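PDB 4ZNL: phage terminase large subunit from Thermus phage P7426, which probably works as an ATP-driven motor that packages viral DNA into empty capsids, and as an endonuclease that cuts the viral genome. Local coordinates for residues Leu42-Gly47 with Ile182-Gly187; Trp69-Thr74 with Val151-Ala156; Leu19-His24 with Ser49-Val54. All blocks are in the same frame, centred on the assembly; numbering follows the deposited sequence.

Contact 1: residues Leu42-Gly47 with Ile182-Gly187. With ADP (adenosine-5'-diphosphate), chain F; BEF (beryllium trifluoride ion), chain E.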
loop_
_atom_site.group_PDB
_atom_site.type_symbol
_atom_site.label_atom_id
_atom_site.label_comp_id
_atom_site.label_asym_id
_atom_site.label_seq_id
_atom_site.Cartn_x
_atom_site.Cartn_y
_atom_site.Cartn_z
ATOM N N LEU A 42 9.637 -5.822 -0.095
ATOM C CA LEU A 42 10.681 -4.799 -0.093
ATOM C C LEU A 42 11.385 -4.697 1.254
ATOM O O LEU A 42 10.803 -4.982 2.299
ATOM C CB LEU A 42 10.101 -3.429 -0.462
ATOM C CG LEU A 42 9.128 -3.364 -1.647
ATOM C CD1 LEU A 42 8.593 -1.957 -1.842
ATOM C CD2 LEU A 42 9.792 -3.836 -2.909
ATOM N N GLY A 43 12.639 -4.260 1.218
ATOM C CA GLY A 43 13.433 -4.077 2.412
ATOM C C GLY A 43 12.996 -2.907 3.277
ATOM O O GLY A 43 12.291 -2.011 2.810
ATOM N N ARG A 44 13.412 -2.944 4.542
ATOM C CA ARG A 44 13.235 -1.840 5.495
ATOM C C ARG A 44 13.599 -0.488 4.904
ATOM O O ARG A 44 14.604 -0.362 4.203
ATOM C CB ARG A 44 14.109 -2.038 6.744
ATOM C CG ARG A 44 13.542 -2.905 7.829
ATOM C CD ARG A 44 14.360 -2.743 9.121
ATOM N NE ARG A 44 13.841 -1.672 9.971
ATOM C CZ ARG A 44 14.311 -0.424 10.016
ATOM N NH1 ARG A 44 15.337 -0.042 9.263
ATOM N NH2 ARG A 44 13.744 0.452 10.835
ATOM N N GLN A 45 12.784 0.513 5.220
ATOM C CA GLN A 45 13.033 1.900 4.831
ATOM C C GLN A 45 13.137 2.099 3.321
ATOM O O GLN A 45 13.790 3.029 2.861
ATOM C CB GLN A 45 14.306 2.415 5.520
ATOM C CG GLN A 45 14.138 2.619 7.009
ATOM C CD GLN A 45 13.234 3.793 7.325
ATOM O OE1 GLN A 45 12.192 3.644 7.961
ATOM N NE2 GLN A 45 13.625 4.967 6.874
ATOM N N SER A 46 12.466 1.248 2.553
ATOM C CA SER A 46 12.512 1.329 1.093
ATOM C C SER A 46 11.422 2.261 0.530
ATOM O O SER A 46 11.499 2.693 -0.627
ATOM C CB SER A 46 12.362 -0.071 0.482
ATOM O OG SER A 46 11.195 -0.699 0.965
ATOM N N GLY A 47 10.412 2.558 1.347
ATOM C CA GLY A 47 9.284 3.366 0.916
ATOM C C GLY A 47 7.999 2.571 0.752
ATOM O O GLY A 47 7.149 2.893 -0.091
ATOM N N ILE A 182 1.932 -5.362 0.835
ATOM C CA ILE A 182 3.322 -4.918 0.866
ATOM C C ILE A 182 3.977 -5.158 2.221
ATOM O O ILE A 182 3.367 -4.936 3.272
ATOM C CB ILE A 182 3.406 -3.420 0.511
ATOM C CG1 ILE A 182 2.776 -2.578 1.620
ATOM C CG2 ILE A 182 2.677 -3.178 -0.788
ATOM C CD1 ILE A 182 2.582 -1.124 1.284
ATOM N N SER A 183 5.230 -5.600 2.203
ATOM C CA SER A 183 5.887 -6.017 3.438
ATOM C C SER A 183 7.377 -6.284 3.274
ATOM O O SER A 183 7.857 -6.584 2.184
ATOM C CB SER A 183 5.226 -7.288 3.978
ATOM O OG SER A 183 5.477 -7.454 5.366
ATOM N N THR A 184 8.098 -6.159 4.377
ATOM C CA THR A 184 9.355 -6.868 4.547
ATOM C C THR A 184 8.967 -8.304 4.902
ATOM O O THR A 184 8.042 -8.522 5.678
ATOM C CB THR A 184 10.229 -6.204 5.633
ATOM O OG1 THR A 184 10.710 -4.949 5.137
ATOM C CG2 THR A 184 11.431 -7.070 6.018
ATOM N N PRO A 185 9.645 -9.294 4.311
ATOM C CA PRO A 185 9.202 -10.678 4.508
ATOM C C PRO A 185 9.425 -11.211 5.923
ATOM O O PRO A 185 10.278 -10.674 6.636
ATOM C CB PRO A 185 10.055 -11.457 3.508
ATOM C CG PRO A 185 11.289 -10.639 3.354
ATOM C CD PRO A 185 10.833 -9.216 3.446
ATOM N N LYS A 186 8.654 -12.232 6.305
ATOM C CA LYS A 186 8.843 -12.952 7.567
ATOM C C LYS A 186 8.762 -14.453 7.320
ATOM O O LYS A 186 7.823 -15.120 7.747
ATOM C CB LYS A 186 7.794 -12.529 8.610
ATOM C CG LYS A 186 8.325 -11.603 9.671
ATOM C CD LYS A 186 8.281 -10.191 9.208
ATOM C CE LYS A 186 9.217 -9.318 10.018
ATOM N NZ LYS A 186 9.577 -8.119 9.236
ATOM N N GLY A 187 9.740 -14.984 6.602
ATOM C CA GLY A 187 9.768 -16.403 6.337
ATOM C C GLY A 187 8.747 -16.861 5.312
ATOM O O GLY A 187 8.183 -16.065 4.549
HETATM P PB ADP F . 9.294 1.776 4.928
HETATM O O1B ADP F . 10.201 1.008 5.961
HETATM O O2B ADP F . 9.623 1.190 3.585
HETATM O O3B ADP F . 7.798 1.671 5.199
HETATM P PA ADP F . 8.905 4.531 4.642
HETATM O O1A ADP F . 8.358 5.120 5.952
HETATM O O2A ADP F . 7.764 4.348 3.668
HETATM O O3A ADP F . 9.742 3.255 4.979
HETATM O "O5'" ADP F . 9.948 5.497 4.003
HETATM C "C5'" ADP F . 11.083 5.783 4.695
HETATM C "C4'" ADP F . 11.624 7.173 4.534
HETATM O "O4'" ADP F . 11.984 7.368 3.178
HETATM C "C3'" ADP F . 10.602 8.142 4.839
HETATM O "O3'" ADP F . 11.146 9.283 5.418
HETATM C "C2'" ADP F . 10.018 8.464 3.543
HETATM O "O2'" ADP F . 9.511 9.761 3.550
HETATM C "C1'" ADP F . 11.135 8.360 2.627
HETATM N N9 ADP F . 10.778 7.960 1.303
HETATM C C8 ADP F . 10.171 6.836 0.910
HETATM N N7 ADP F . 10.058 6.875 -0.434
HETATM C C5 ADP F . 10.616 8.038 -0.899
HETATM C C6 ADP F . 10.792 8.621 -2.200
HETATM N N6 ADP F . 10.313 7.929 -3.445
HETATM N N1 ADP F . 11.398 9.814 -2.295
HETATM C C2 ADP F . 11.834 10.465 -1.187
HETATM N N3 ADP F . 11.688 9.947 0.036
HETATM C C4 ADP F . 11.080 8.731 0.208
HETATM BE BE BEF E . 9.653 0.453 7.523
HETATM F F1 BEF E . 9.906 -1.045 7.584
HETATM F F2 BEF E . 10.598 1.205 8.615
HETATM F F3 BEF E . 8.103 0.700 7.686
#
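R44 carries a flat guanidinium with fluorine F2 of the beryllium trifluoride over one face, 3.9 Å from R44 NH2, while R44 CG lies 4.4 Å from T184 OG1. The other flat group is the carbonyl of L42. T184 OG1 donates to L42 O at 2.8 Å in the carbonyl plane, with a C=O...O angle of 150°. The T184 hydroxyl lies beside its own backbone N (chi1 -71°), which turns it to L42. The second bond runs between backbones, L42 N to S183 O at 3.0 Å. G43 to S46 form a type II turn that wraps the phosphates. Q45 N donates to ADP O1B at 2.7 Å, and G47 N to ADP O2B at 2.7 Å. The chain is the N-terminal ATPase domain, and this first part of its P-loop (Walker A motif) continues into helix 48-62. Nearby, T184 N donates to E155 OE1, and K48 NZ reaches T184 OG1 by a weak bond. Two bonds thus tie the start of the P-loop to the end of strand 178-183 and the residue after it. ADP with beryllium trifluoride is a classical mimic of bound ATP. The contact with predicted catalytic E155 is consistent with a link between phosphate binding and hydrolysis.

Contact 2: residues Trp69-Thr74 with Val151-Ala156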
loop_
_atom_site.group_PDB
_atom_site.type_symbol
_atom_site.label_atom_id
_atom_site.label_comp_id
_atom_site.label_asym_id
_atom_site.label_seq_id
_atom_site.Cartn_x
_atom_site.Cartn_y
_atom_site.Cartn_z
ATOM N N TRP A 69 -9.195 1.060 2.723
ATOM C CA TRP A 69 -8.417 1.047 3.948
ATOM C C TRP A 69 -6.935 0.796 3.708
ATOM O O TRP A 69 -6.555 0.105 2.755
ATOM C CB TRP A 69 -8.898 -0.059 4.883
ATOM C CG TRP A 69 -10.307 -0.019 5.351
ATOM C CD1 TRP A 69 -11.179 1.025 5.302
ATOM C CD2 TRP A 69 -11.003 -1.103 5.964
ATOM N NE1 TRP A 69 -12.385 0.653 5.855
ATOM C CE2 TRP A 69 -12.298 -0.651 6.272
ATOM C CE3 TRP A 69 -10.656 -2.419 6.276
ATOM C CZ2 TRP A 69 -13.259 -1.477 6.880
ATOM C CZ3 TRP A 69 -11.609 -3.237 6.890
ATOM C CH2 TRP A 69 -12.888 -2.761 7.180
ATOM N N ILE A 70 -6.106 1.331 4.603
ATOM C CA ILE A 70 -4.790 0.753 4.855
ATOM C C ILE A 70 -4.916 0.012 6.169
ATOM O O ILE A 70 -5.414 0.570 7.154
ATOM C CB ILE A 70 -3.647 1.790 4.940
ATOM C CG1 ILE A 70 -3.429 2.456 3.583
ATOM C CG2 ILE A 70 -2.338 1.105 5.370
ATOM C CD1 ILE A 70 -2.473 3.612 3.589
ATOM N N ILE A 71 -4.519 -1.260 6.157
ATOM C CA ILE A 71 -4.467 -2.071 7.362
ATOM C C ILE A 71 -3.014 -2.323 7.704
ATOM O O ILE A 71 -2.240 -2.762 6.853
ATOM C CB ILE A 71 -5.181 -3.422 7.207
ATOM C CG1 ILE A 71 -6.599 -3.247 6.672
ATOM C CG2 ILE A 71 -5.220 -4.149 8.543
ATOM C CD1 ILE A 71 -6.686 -3.302 5.179
ATOM N N ALA A 72 -2.650 -2.045 8.949
ATOM C CA ALA A 72 -1.320 -2.342 9.454
ATOM C C ALA A 72 -1.443 -3.374 10.576
ATOM O O ALA A 72 -2.552 -3.657 11.025
ATOM C CB ALA A 72 -0.639 -1.067 9.943
ATOM N N PRO A 73 -0.312 -3.949 11.024
ATOM C CA PRO A 73 -0.369 -4.974 12.074
ATOM C C PRO A 73 -0.838 -4.460 13.433
ATOM O O PRO A 73 -1.557 -5.181 14.129
ATOM C CB PRO A 73 1.083 -5.467 12.164
ATOM C CG PRO A 73 1.663 -5.163 10.807
ATOM C CD PRO A 73 1.041 -3.843 10.447
ATOM N N THR A 74 -0.431 -3.253 13.807
ATOM C CA THR A 74 -0.792 -2.704 15.111
ATOM C C THR A 74 -1.444 -1.343 14.986
ATOM O O THR A 74 -1.222 -0.613 14.015
ATOM C CB THR A 74 0.427 -2.558 16.038
ATOM O OG1 THR A 74 1.336 -1.595 15.487
ATOM C CG2 THR A 74 1.124 -3.901 16.230
ATOM N N VAL A 151 -8.078 -2.310 -0.691
ATOM C CA VAL A 151 -7.370 -2.424 0.575
ATOM C C VAL A 151 -5.879 -2.451 0.309
ATOM O O VAL A 151 -5.413 -2.931 -0.726
ATOM C CB VAL A 151 -7.788 -3.675 1.370
ATOM C CG1 VAL A 151 -9.257 -3.551 1.814
ATOM C CG2 VAL A 151 -7.563 -4.918 0.538
ATOM N N ILE A 152 -5.145 -1.879 1.249
ATOM C CA ILE A 152 -3.699 -1.888 1.234
ATOM C C ILE A 152 -3.282 -2.493 2.560
ATOM O O ILE A 152 -3.689 -1.995 3.607
ATOM C CB ILE A 152 -3.133 -0.469 1.067
ATOM C CG1 ILE A 152 -3.569 0.125 -0.271
ATOM C CG2 ILE A 152 -1.615 -0.444 1.206
ATOM C CD1 ILE A 152 -3.609 1.672 -0.264
ATOM N N LEU A 153 -2.510 -3.580 2.523
ATOM C CA LEU A 153 -1.948 -4.174 3.743
ATOM C C LEU A 153 -0.479 -3.798 3.866
ATOM O O LEU A 153 0.336 -4.207 3.050
ATOM C CB LEU A 153 -2.089 -5.690 3.756
ATOM C CG LEU A 153 -3.478 -6.266 4.003
ATOM C CD1 LEU A 153 -4.393 -5.963 2.831
ATOM C CD2 LEU A 153 -3.375 -7.761 4.253
ATOM N N ASP A 154 -0.162 -2.997 4.879
ATOM C CA ASP A 154 1.206 -2.555 5.149
ATOM C C ASP A 154 1.831 -3.504 6.185
ATOM O O ASP A 154 1.167 -3.918 7.136
ATOM C CB ASP A 154 1.192 -1.094 5.632
ATOM C CG ASP A 154 2.562 -0.436 5.565
ATOM O OD1 ASP A 154 3.488 -1.027 4.969
ATOM O OD2 ASP A 154 2.710 0.680 6.099
ATOM N N GLU A 155 3.095 -3.861 5.977
ATOM C CA GLU A 155 3.770 -4.959 6.687
ATOM C C GLU A 155 2.889 -6.202 6.764
ATOM O O GLU A 155 2.680 -6.800 7.836
ATOM C CB GLU A 155 4.203 -4.526 8.083
ATOM C CG GLU A 155 5.264 -3.428 8.093
ATOM C CD GLU A 155 6.422 -3.692 7.125
ATOM O OE1 GLU A 155 6.832 -4.857 6.930
ATOM O OE2 GLU A 155 6.926 -2.713 6.548
ATOM N N ALA A 156 2.387 -6.590 5.605
ATOM C CA ALA A 156 1.471 -7.717 5.487
ATOM C C ALA A 156 1.994 -9.006 6.121
ATOM O O ALA A 156 1.210 -9.792 6.634
ATOM C CB ALA A 156 1.152 -7.954 4.024
#
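I71 and I152 have the most surface buried here. They meet through I71 N and I152 O, and I71 CD1 rests near the same carbonyl oxygen. I71 N donates to I152 O at 2.8 Å, nearly straight at 166°. I71 O, facing the same strand, accepts D154 N at 2.9 Å. I152 N in turn donates to W69 O at 2.9 Å. Strands 67-72 and 150-154 are therefore parallel neighbours, pairing W69 with V151, I70 with I152 and I71 with L153. The side chain of I71 leans across to the other strand. Its chi2 of 91° lies away from a staggered value and brings CD1 to 3.6 Å from I152 O. The same methyl packs on V151 CB and L153 CD1, on the sheet face that also carries W69. I152 points to the opposite face, where its CB lies 3.9 Å from I70 CG1. There I70 and I152 both pack against A52 of helix 48-62. D154 CB lies alongside I70 CG2, the two side chains pointing the same way. With chi1 at -164° the carboxylate swings off the backbone N, and OD2 reaches S49 OG. Past strand 67-72, the ring of P73 packs on the backbone of D154 and E155. P73 CD is 3.3 Å from D154 O, and P73 CG is 3.8 Å from E155 CB. Residues 151-155 belong to the predicted Walker B motif, a hydrophobic strand followed by two acidic residues, D154 and E155. D154 is a known magnesium-binding residue; here it acts from the second shell, through S49 OG. E155, bonded to T184, is the predicted ATPase active-site residue. The apolar pairing and the three backbone bonds fix the strand, so that both carboxylates sit where it gives way to the loop, facing the nucleotide site.

Contact 3: residues Leu19-His24 with Ser49-Val54. With MG (magnesium ion), chain D; ADP (adenosine-5'-diphosphate), chain F.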
loop_
_atom_site.group_PDB
_atom_site.type_symbol
_atom_site.label_atom_id
_atom_site.label_comp_id
_atom_site.label_asym_id
_atom_site.label_seq_id
_atom_site.Cartn_x
_atom_site.Cartn_y
_atom_site.Cartn_z
ATOM N N LEU A 19 1.894 15.894 -5.740
ATOM C CA LEU A 19 2.128 15.452 -4.370
ATOM C C LEU A 19 3.554 15.748 -3.898
ATOM O O LEU A 19 3.888 15.515 -2.737
ATOM C CB LEU A 19 1.865 13.947 -4.242
ATOM C CG LEU A 19 0.458 13.429 -3.918
ATOM C CD1 LEU A 19 0.502 11.913 -3.727
ATOM C CD2 LEU A 19 -0.139 14.076 -2.686
ATOM N N GLY A 20 4.400 16.244 -4.795
ATOM C CA GLY A 20 5.804 16.427 -4.470
ATOM C C GLY A 20 6.457 15.085 -4.196
ATOM O O GLY A 20 7.359 14.971 -3.362
ATOM N N TYR A 21 5.983 14.069 -4.911
ATOM C CA TYR A 21 6.424 12.690 -4.731
ATOM C C TYR A 21 7.208 12.224 -5.952
ATOM O O TYR A 21 6.713 12.273 -7.071
ATOM C CB TYR A 21 5.200 11.803 -4.487
ATOM C CG TYR A 21 5.411 10.305 -4.471
ATOM C CD1 TYR A 21 6.185 9.688 -3.496
ATOM C CD2 TYR A 21 4.772 9.498 -5.405
ATOM C CE1 TYR A 21 6.334 8.304 -3.471
ATOM C CE2 TYR A 21 4.919 8.134 -5.395
ATOM C CZ TYR A 21 5.696 7.536 -4.432
ATOM O OH TYR A 21 5.812 6.164 -4.431
ATOM N N LYS A 22 8.441 11.792 -5.722
ATOM C CA LYS A 22 9.293 11.258 -6.779
ATOM C C LYS A 22 9.552 9.776 -6.529
ATOM O O LYS A 22 10.497 9.426 -5.823
ATOM C CB LYS A 22 10.620 12.020 -6.849
ATOM C CG LYS A 22 10.583 13.289 -7.685
ATOM C CD LYS A 22 10.506 14.546 -6.835
ATOM C CE LYS A 22 10.904 15.777 -7.651
ATOM N NZ LYS A 22 10.985 17.019 -6.829
ATOM N N PRO A 23 8.709 8.896 -7.092
ATOM C CA PRO A 23 8.883 7.464 -6.814
ATOM C C PRO A 23 10.176 6.854 -7.371
ATOM O O PRO A 23 10.579 7.185 -8.487
ATOM C CB PRO A 23 7.664 6.829 -7.492
ATOM C CG PRO A 23 7.199 7.827 -8.472
ATOM C CD PRO A 23 7.515 9.158 -7.912
ATOM N N HIS A 24 10.795 5.970 -6.590
ATOM C CA HIS A 24 11.891 5.123 -7.060
ATOM C C HIS A 24 11.367 4.236 -8.171
ATOM O O HIS A 24 10.159 4.106 -8.331
ATOM C CB HIS A 24 12.451 4.233 -5.944
ATOM C CG HIS A 24 12.780 4.960 -4.681
ATOM N ND1 HIS A 24 13.738 5.949 -4.617
ATOM C CD2 HIS A 24 12.297 4.818 -3.425
ATOM C CE1 HIS A 24 13.820 6.397 -3.377
ATOM N NE2 HIS A 24 12.957 5.728 -2.632
ATOM N N SER A 49 5.607 2.158 3.187
ATOM C CA SER A 49 4.518 2.912 3.779
ATOM C C SER A 49 4.242 4.148 2.943
ATOM O O SER A 49 3.099 4.569 2.808
ATOM C CB SER A 49 4.856 3.281 5.220
ATOM O OG SER A 49 4.882 2.118 6.025
ATOM N N GLU A 50 5.297 4.714 2.361
ATOM C CA GLU A 50 5.141 5.876 1.508
ATOM C C GLU A 50 4.278 5.520 0.297
ATOM O O GLU A 50 3.329 6.231 -0.035
ATOM C CB GLU A 50 6.511 6.401 1.059
ATOM C CG GLU A 50 6.453 7.702 0.286
ATOM C CD GLU A 50 6.085 8.896 1.153
ATOM O OE1 GLU A 50 6.144 8.789 2.395
ATOM O OE2 GLU A 50 5.730 9.946 0.581
ATOM N N ALA A 51 4.613 4.417 -0.366
ATOM C CA ALA A 51 3.868 3.982 -1.536
ATOM C C ALA A 51 2.410 3.673 -1.178
ATOM O O ALA A 51 1.484 3.972 -1.947
ATOM C CB ALA A 51 4.536 2.760 -2.161
ATOM N N ALA A 52 2.212 3.080 -0.004
ATOM C CA ALA A 52 0.872 2.790 0.487
ATOM C C ALA A 52 0.052 4.065 0.615
ATOM O O ALA A 52 -1.103 4.124 0.186
ATOM C CB ALA A 52 0.941 2.081 1.826
ATOM N N SER A 53 0.656 5.091 1.209
ATOM C CA SER A 53 -0.046 6.337 1.451
ATOM C C SER A 53 -0.406 6.997 0.127
ATOM O O SER A 53 -1.489 7.563 -0.014
ATOM C CB SER A 53 0.803 7.285 2.304
ATOM O OG SER A 53 1.953 7.697 1.590
ATOM N N VAL A 54 0.495 6.906 -0.846
ATOM C CA VAL A 54 0.279 7.536 -2.143
ATOM C C VAL A 54 -0.881 6.844 -2.870
ATOM O O VAL A 54 -1.753 7.503 -3.440
ATOM C CB VAL A 54 1.582 7.517 -2.995
ATOM C CG1 VAL A 54 1.316 7.846 -4.470
ATOM C CG2 VAL A 54 2.586 8.517 -2.423
HETATM MG MG MG D . 6.536 1.337 6.840
HETATM P PB ADP F . 9.294 1.776 4.928
HETATM O O1B ADP F . 10.201 1.008 5.961
HETATM O O2B ADP F . 9.623 1.190 3.585
HETATM O O3B ADP F . 7.798 1.671 5.199
HETATM P PA ADP F . 8.905 4.531 4.642
HETATM O O1A ADP F . 8.358 5.120 5.952
HETATM O O2A ADP F . 7.764 4.348 3.668
HETATM O O3A ADP F . 9.742 3.255 4.979
HETATM O "O5'" ADP F . 9.948 5.497 4.003
HETATM C "C5'" ADP F . 11.083 5.783 4.695
HETATM C "C4'" ADP F . 11.624 7.173 4.534
HETATM O "O4'" ADP F . 11.984 7.368 3.178
HETATM C "C3'" ADP F . 10.602 8.142 4.839
HETATM O "O3'" ADP F . 11.146 9.283 5.418
HETATM C "C2'" ADP F . 10.018 8.464 3.543
HETATM O "O2'" ADP F . 9.511 9.761 3.550
HETATM C "C1'" ADP F . 11.135 8.360 2.627
HETATM N N9 ADP F . 10.778 7.960 1.303
HETATM C C8 ADP F . 10.171 6.836 0.910
HETATM N N7 ADP F . 10.058 6.875 -0.434
HETATM C C5 ADP F . 10.616 8.038 -0.899
HETATM C C6 ADP F . 10.792 8.621 -2.200
HETATM N N6 ADP F . 10.313 7.929 -3.445
HETATM N N1 ADP F . 11.398 9.814 -2.295
HETATM C C2 ADP F . 11.834 10.465 -1.187
HETATM N N3 ADP F . 11.688 9.947 0.036
HETATM C C4 ADP F . 11.080 8.731 0.208
HETATM O O HOH W 1 5.674 0.812 8.899
HETATM O O HOH W 2 7.036 3.108 7.664
HETATM O O HOH W 3 6.008 -0.555 6.077
#
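E50, whose CG lies 3.8 Å from Y21 CE1, has a carbonyl oxygen gripped twice: E50 O accepts V54 N at 3.0 Å and S53 OG at 2.6 Å. Across the contact the packing is apolar. V54 CG2 sits over the centre of one face of the Y21 ring, 3.6 Å from the centroid and 3° off the normal, a CH-pi contact. P23 CD covers the opposite face, nearer the rim. The E50 chain bends at chi2 (71°) and carries the carboxylate to salt bridges with R84 and K88. Both segments hold the nucleotide. ADP N6 donates to K22 O at 2.8 Å, a bond consistent with recognition of the adenine amino group, and also lies over a face of the H24 ring. E50 N donates to ADP O2A at 2.8 Å. At the helix start S49 OG binds magnesium at 2.0 Å, beside ADP O3B and three waters. Helix 48-62 thus serves the phosphates and metal. Y21 OH is hydrogen-bonded to H31 of helix 25-32. V54 also touches F15 of helix 13-18 and K88 of helix 75-94, so the contact sits among three helices.

Overall arrangement
From the N terminus, residues 19-24 come first, in the loop between helices 13-18 and 25-32. The chain then forms strand 37-42 and reaches 42-47, where contact 1 opens. Contact 3 closes directly after it, at 49-54 on helix 48-62, so contacts 1 and 3 cross. Strand 67-72 opens contact 2, which closes on strand 150-154. The chain runs on through helix 161-168 to strand 178-183 and closes contact 1 at 182-187. Contact 2 therefore lies wholly within the span of contact 1. Strands 150-154 and 178-183 are neighbours and join contacts 1 and 2 in one sheet. Helix 48-62 packs on that sheet and brings contact 3 to it. Contacts 1 and 3 share the ADP.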